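Local coordinates for enoyl-CoA hydratase (Thermus thermophilus, PDB 1WZ8), which probably catalyses the reversible addition of water to the double bond of 2-enoyl-CoA thioesters, working as a hexamer of the crotonase family, at residues P36-H39 / R40-R44; D95-L98 / G99-F103; L158-M162 / A163-Y167. All blocks are in the same frame, centred on the assembly; numbering follows the deposited sequence.

Following the chain from the N terminus, three local contacts come in series, none nested in or crossing another; each joins residues three to five apart and closes no long loop. Contact 1 forms the opening turns of helix 36-49, between strands 21-26 and 57-62. Contact 2 ends helix 83-102, just before strand 107-111, and packs against contact 1, with Leu42 CB 3.7 Å from Leu96 CD1. Contact 3 is the bend between helices 157-160 and 162-171. Its centre is about 28 Å from that of contact 1, on the opposite side of the chain's centre. Within the hexamer, Leu101 of contact 2 packs on Lys166 of a second subunit, a residue that belongs to contact 3 there.

Contact 1. Residues P36-H39 / R40-R44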
# COMPACT_ATOMS: atom_id res chain seq x y z
N PRO A 36 7.81 10.83 33.24
CA PRO A 36 8.12 9.51 32.67
C PRO A 36 7.11 8.41 33.04
O PRO A 36 6.64 7.67 32.17
CB PRO A 36 9.51 9.22 33.22
CG PRO A 36 10.13 10.57 33.26
CD PRO A 36 9.02 11.45 33.81
N ALA A 37 6.79 8.30 34.32
CA ALA A 37 5.86 7.28 34.79
C ALA A 37 4.47 7.36 34.18
O ALA A 37 3.88 6.33 33.83
CB ALA A 37 5.76 7.32 36.31
N LEU A 38 3.94 8.57 34.05
CA LEU A 38 2.61 8.74 33.48
C LEU A 38 2.58 8.43 31.99
O LEU A 38 1.65 7.79 31.50
CB LEU A 38 2.10 10.16 33.72
CG LEU A 38 0.67 10.42 33.22
CD1 LEU A 38 -0.31 9.48 33.93
CD2 LEU A 38 0.30 11.86 33.48
N HIS A 39 3.60 8.87 31.27
CA HIS A 39 3.66 8.60 29.84
C HIS A 39 3.66 7.09 29.60
O HIS A 39 2.91 6.58 28.75
CB HIS A 39 4.92 9.24 29.24
CG HIS A 39 5.03 9.06 27.76
ND1 HIS A 39 5.78 8.05 27.19
CD2 HIS A 39 4.46 9.73 26.73
CE1 HIS A 39 5.67 8.12 25.87
NE2 HIS A 39 4.88 9.13 25.57
N ARG A 40 4.49 6.36 30.34
CA ARG A 40 4.54 4.91 30.19
C ARG A 40 3.22 4.27 30.61
O ARG A 40 2.76 3.30 29.99
CB ARG A 40 5.68 4.33 31.01
CG ARG A 40 5.65 2.81 31.06
CD ARG A 40 6.98 2.22 31.47
NE ARG A 40 7.51 2.92 32.64
CZ ARG A 40 8.40 3.90 32.57
NH1 ARG A 40 8.84 4.30 31.38
NH2 ARG A 40 8.88 4.45 33.68
N GLY A 41 2.61 4.81 31.66
CA GLY A 41 1.34 4.28 32.14
C GLY A 41 0.24 4.42 31.11
O GLY A 41 -0.51 3.47 30.85
N LEU A 42 0.12 5.60 30.52
CA LEU A 42 -0.90 5.86 29.50
C LEU A 42 -0.67 5.02 28.25
O LEU A 42 -1.61 4.69 27.53
CB LEU A 42 -0.91 7.34 29.13
CG LEU A 42 -1.50 8.28 30.20
CD1 LEU A 42 -1.21 9.73 29.85
CD2 LEU A 42 -2.99 8.03 30.30
N ALA A 43 0.59 4.66 28.01
CA ALA A 43 0.92 3.88 26.82
C ALA A 43 0.72 2.38 27.01
O ALA A 43 0.36 1.68 26.07
CB ALA A 43 2.36 4.16 26.42
N ARG A 44 0.94 1.90 28.23
CA ARG A 44 0.83 0.48 28.51
C ARG A 44 -0.49 -0.01 29.10
O ARG A 44 -0.79 -1.20 29.02
CB ARG A 44 1.97 0.04 29.42
CG ARG A 44 3.34 0.49 28.94
CD ARG A 44 4.45 0.10 29.91
NE ARG A 44 4.91 -1.27 29.69
CZ ARG A 44 6.18 -1.64 29.75
NH1 ARG A 44 7.12 -0.75 30.02
NH2 ARG A 44 6.52 -2.90 29.53
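Four successive backbone bonds tie residues 36-39 to 40-43 in the i to i+4 pattern of an alpha helix, from Arg40 N to Pro36 O (3.1 Å) through to Ala43 N to His39 O (3.1 Å). Proline suits the first turn of a helix, where a nitrogen without hydrogen breaks no bond of the helix. Leu38 and Leu42, one turn apart, approach each other at a slant, with Leu38 CG 3.9 Å from Leu42 CD1. Their first torsions make them converge: Leu38 turns CG away from its own nitrogen (chi1 -177°) and reaches forward, while Leu42 (chi1 -73°) leans back until its CG is 3.4 Å from Leu38 O. Both leucines also touch Leu12 and Phe26 of the sheet, a place for branched apolar groups. Arg40, bent at chi3 (47°), folds its guanidinium back toward the start of the helix, so that Pro36 O lies 3.9 Å above one face, offset toward the rim. Arg40 NH1 forms a salt bridge with Glu92, whose other carboxylate oxygen is hydrogen-bonded to His39 ND1; this bond probably steadies the imidazole. The whole belongs to the helix of a beta-alpha-beta unit, strand 21-26, helix 36-49 and strand 57-62, in the crotonase fold.

Contact 2. Residues D95-L98 / G99-F103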
# COMPACT_ATOMS: atom_id res chain seq x y z
N ASP A 95 3.13 3.15 21.35
CA ASP A 95 1.98 2.52 21.99
C ASP A 95 0.92 3.51 22.49
O ASP A 95 -0.24 3.16 22.63
CB ASP A 95 2.42 1.63 23.15
CG ASP A 95 3.10 0.35 22.68
OD1 ASP A 95 2.67 -0.20 21.65
OD2 ASP A 95 4.05 -0.11 23.33
N LEU A 96 1.33 4.75 22.75
CA LEU A 96 0.39 5.76 23.22
C LEU A 96 -0.66 5.99 22.14
O LEU A 96 -1.79 6.35 22.44
CB LEU A 96 1.12 7.07 23.52
CG LEU A 96 0.28 8.18 24.16
CD1 LEU A 96 -0.24 7.73 25.52
CD2 LEU A 96 1.12 9.44 24.31
N VAL A 97 -0.28 5.77 20.89
CA VAL A 97 -1.19 5.94 19.76
C VAL A 97 -1.84 4.62 19.34
O VAL A 97 -3.05 4.54 19.14
CB VAL A 97 -0.44 6.57 18.55
CG1 VAL A 97 -1.35 6.61 17.33
CG2 VAL A 97 0.02 7.97 18.90
N LEU A 98 -1.03 3.57 19.21
CA LEU A 98 -1.56 2.27 18.80
C LEU A 98 -2.39 1.61 19.89
O LEU A 98 -3.31 0.84 19.59
CB LEU A 98 -0.41 1.34 18.40
CG LEU A 98 0.45 1.84 17.23
CD1 LEU A 98 1.49 0.77 16.88
CD2 LEU A 98 -0.44 2.13 16.03
N GLY A 99 -2.08 1.91 21.14
CA GLY A 99 -2.83 1.34 22.24
C GLY A 99 -4.32 1.57 22.06
O GLY A 99 -5.10 0.62 22.01
N PRO A 100 -4.74 2.84 21.96
CA PRO A 100 -6.15 3.16 21.78
C PRO A 100 -6.69 2.59 20.45
O PRO A 100 -7.80 2.06 20.40
CB PRO A 100 -6.16 4.68 21.80
CG PRO A 100 -5.00 5.02 22.68
CD PRO A 100 -3.95 4.06 22.20
N LEU A 101 -5.89 2.70 19.40
CA LEU A 101 -6.30 2.22 18.08
C LEU A 101 -6.56 0.72 18.06
O LEU A 101 -7.50 0.27 17.40
CB LEU A 101 -5.25 2.54 17.01
CG LEU A 101 -5.11 3.98 16.50
CD1 LEU A 101 -4.22 3.97 15.26
CD2 LEU A 101 -6.48 4.56 16.15
N ASN A 102 -5.74 -0.04 18.76
CA ASN A 102 -5.92 -1.48 18.78
C ASN A 102 -6.77 -2.01 19.93
O ASN A 102 -7.01 -3.22 20.02
CB ASN A 102 -4.55 -2.18 18.73
CG ASN A 102 -3.88 -2.03 17.38
OD1 ASN A 102 -4.51 -2.18 16.34
ND2 ASN A 102 -2.58 -1.73 17.39
N PHE A 103 -7.22 -1.12 20.81
CA PHE A 103 -8.08 -1.55 21.90
C PHE A 103 -9.40 -1.90 21.22
O PHE A 103 -9.85 -1.17 20.35
CB PHE A 103 -8.29 -0.42 22.91
CG PHE A 103 -9.03 -0.84 24.14
CD1 PHE A 103 -8.47 -1.78 25.00
CD2 PHE A 103 -10.29 -0.34 24.41
CE1 PHE A 103 -9.17 -2.22 26.12
CE2 PHE A 103 -11.00 -0.77 25.53
CZ PHE A 103 -10.44 -1.72 26.39
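Leu96, Val97 and Leu98 meet Pro100, Leu101 and Asn102 in a local contact between adjacent turns, at the C-terminal end of helix 83-102 where a proline kinks it. Pro100 has no N-H to offer the preceding turn. Instead its CD lies 3.2 Å from Leu96 O, a buried carbonyl oxygen with no polar partner in the model, and the same CD is 3.2 Å from Val97 O. Helical bonding persists around the kink: Gly99 N donates to Asp95 O (2.7 Å) and Asn102 N to Leu98 O (2.7 Å), while Leu101 N to Val97 O is weak at 3.4 Å. Glycine fits before the proline because, lacking CB, it lets Asp95 O approach closely, although that bond is bent to 143°. Leu101 fills the apolar side. With chi1 at -74°, its CG stands beside the backbone nitrogen and comes 3.4 Å from Val97 O, and its CD1 reaches both Leu98 CD2 (4.3 Å) and Val97 CG1 (4.4 Å). Asn102, on the exposed side, accepts a hydrogen bond from Arg226 at OD1. Lys218 and Asn222 of helix 211-226 bond to the carbonyls of Pro100 and Leu101. Pro100 is wedged against Trp46 of helix 36-49 and Leu122 and Ala125 of helix 118-125, while Val97 and Leu101 both rest on Leu154 of helix 152-155.

Contact 3. Residues L158-M162 / A163-Y167; sequences LLVGM and AKAKY
Val160 and Met162 pack on Lys164 and Lys166 around Gly161, the positive-phi glycine (phi 90°) that ends helix 157-160 and serves at once as N-cap of helix 162-171. Glycine suits the place because a side chain at these backbone angles would be jammed against the carbonyl oxygen of Val160. The new helix starts with two bonds, Ala165 N to Gly161 O (3.1 Å) and Lys166 N to Met162 O (2.9 Å, N-H...O angle 169°). Alanine keeps position 165 slim, with Ala165 CB 3.3 Å from Gly161 O. The more extensive packing is between Met162 and Lys166, which meet along several atoms. The methionine, a flexible chain, is bent at chi2 (60°), which lays its sulfur against the lysine's methylenes, with Met162 SD 4.0 Å from Lys166 CG; Met162 CG in turn is 4.0 Å from Lys166 CE. The extended Lys166 thus gives its aliphatic part to the turn and sends NZ onward to Asp127 and Asn222 of a third subunit. Lys164 likewise sends NZ to Glu181 and the carbonyl of Ala187 of that subunit, so the turn is built into the hexamer interface. The side of Val160 and Lys164 is looser, with few atoms touching. Their side chains cross at about a right angle, meeting through Val160 CG2 and Lys164 CB (3.9 Å), and here the backbones do not bond directly: a water donates to Val160 O (2.8 Å) and accepts from Lys164 N (2.9 Å).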
# COMPACT_ATOMS: atom_id res chain seq x y z
N LEU A 158 -5.35 11.91 7.28
CA LEU A 158 -6.68 11.32 7.13
C LEU A 158 -7.74 12.02 7.96
O LEU A 158 -8.90 11.62 7.96
CB LEU A 158 -6.66 9.83 7.47
CG LEU A 158 -6.04 8.89 6.44
CD1 LEU A 158 -6.15 7.45 6.94
CD2 LEU A 158 -6.76 9.05 5.10
N LEU A 159 -7.34 13.07 8.67
CA LEU A 159 -8.29 13.82 9.48
C LEU A 159 -8.63 15.16 8.84
O LEU A 159 -9.81 15.49 8.65
CB LEU A 159 -7.73 14.07 10.89
CG LEU A 159 -7.66 12.88 11.86
CD1 LEU A 159 -7.03 13.33 13.16
CD2 LEU A 159 -9.06 12.33 12.12
N VAL A 160 -7.60 15.93 8.48
CA VAL A 160 -7.81 17.25 7.90
C VAL A 160 -7.24 17.47 6.50
O VAL A 160 -7.40 18.55 5.93
CB VAL A 160 -7.24 18.36 8.82
CG1 VAL A 160 -7.93 18.31 10.17
CG2 VAL A 160 -5.74 18.18 8.98
N GLY A 161 -6.58 16.47 5.94
CA GLY A 161 -6.01 16.65 4.62
C GLY A 161 -4.60 17.20 4.74
O GLY A 161 -4.24 17.78 5.76
N MET A 162 -3.81 17.04 3.68
CA MET A 162 -2.41 17.47 3.69
C MET A 162 -2.13 18.97 3.79
O MET A 162 -1.15 19.37 4.42
CB MET A 162 -1.69 16.91 2.47
CG MET A 162 -0.18 16.99 2.57
SD MET A 162 0.44 16.07 4.01
CE MET A 162 -0.12 14.43 3.58
N ALA A 163 -2.97 19.80 3.18
CA ALA A 163 -2.75 21.24 3.23
C ALA A 163 -2.83 21.76 4.66
O ALA A 163 -1.92 22.43 5.16
CB ALA A 163 -3.77 21.97 2.35
N LYS A 164 -3.94 21.45 5.33
CA LYS A 164 -4.11 21.91 6.70
C LYS A 164 -3.11 21.25 7.65
O LYS A 164 -2.67 21.86 8.62
CB LYS A 164 -5.54 21.66 7.17
CG LYS A 164 -6.57 22.52 6.43
CD LYS A 164 -6.34 24.00 6.72
CE LYS A 164 -7.35 24.87 5.98
NZ LYS A 164 -7.20 26.31 6.34
N ALA A 165 -2.74 20.01 7.37
CA ALA A 165 -1.77 19.31 8.22
C ALA A 165 -0.41 20.00 8.11
O ALA A 165 0.20 20.33 9.13
CB ALA A 165 -1.65 17.85 7.80
N LYS A 166 0.06 20.24 6.89
CA LYS A 166 1.36 20.88 6.72
C LYS A 166 1.39 22.28 7.31
O LYS A 166 2.38 22.70 7.90
CB LYS A 166 1.75 20.94 5.24
CG LYS A 166 2.24 19.61 4.71
CD LYS A 166 2.72 19.74 3.28
CE LYS A 166 3.48 18.49 2.86
NZ LYS A 166 4.00 18.65 1.48
N TYR A 167 0.29 23.01 7.15
CA TYR A 167 0.21 24.38 7.66
C TYR A 167 0.32 24.44 9.18
O TYR A 167 1.11 25.20 9.73
CB TYR A 167 -1.09 25.03 7.21
CG TYR A 167 -1.26 26.45 7.70
CD1 TYR A 167 -0.53 27.49 7.12
CD2 TYR A 167 -2.14 26.75 8.73
CE1 TYR A 167 -0.68 28.80 7.56
CE2 TYR A 167 -2.29 28.06 9.18
CZ TYR A 167 -1.57 29.08 8.59
OH TYR A 167 -1.73 30.37 9.03
O HOH W 1 -5.96 19.89 3.88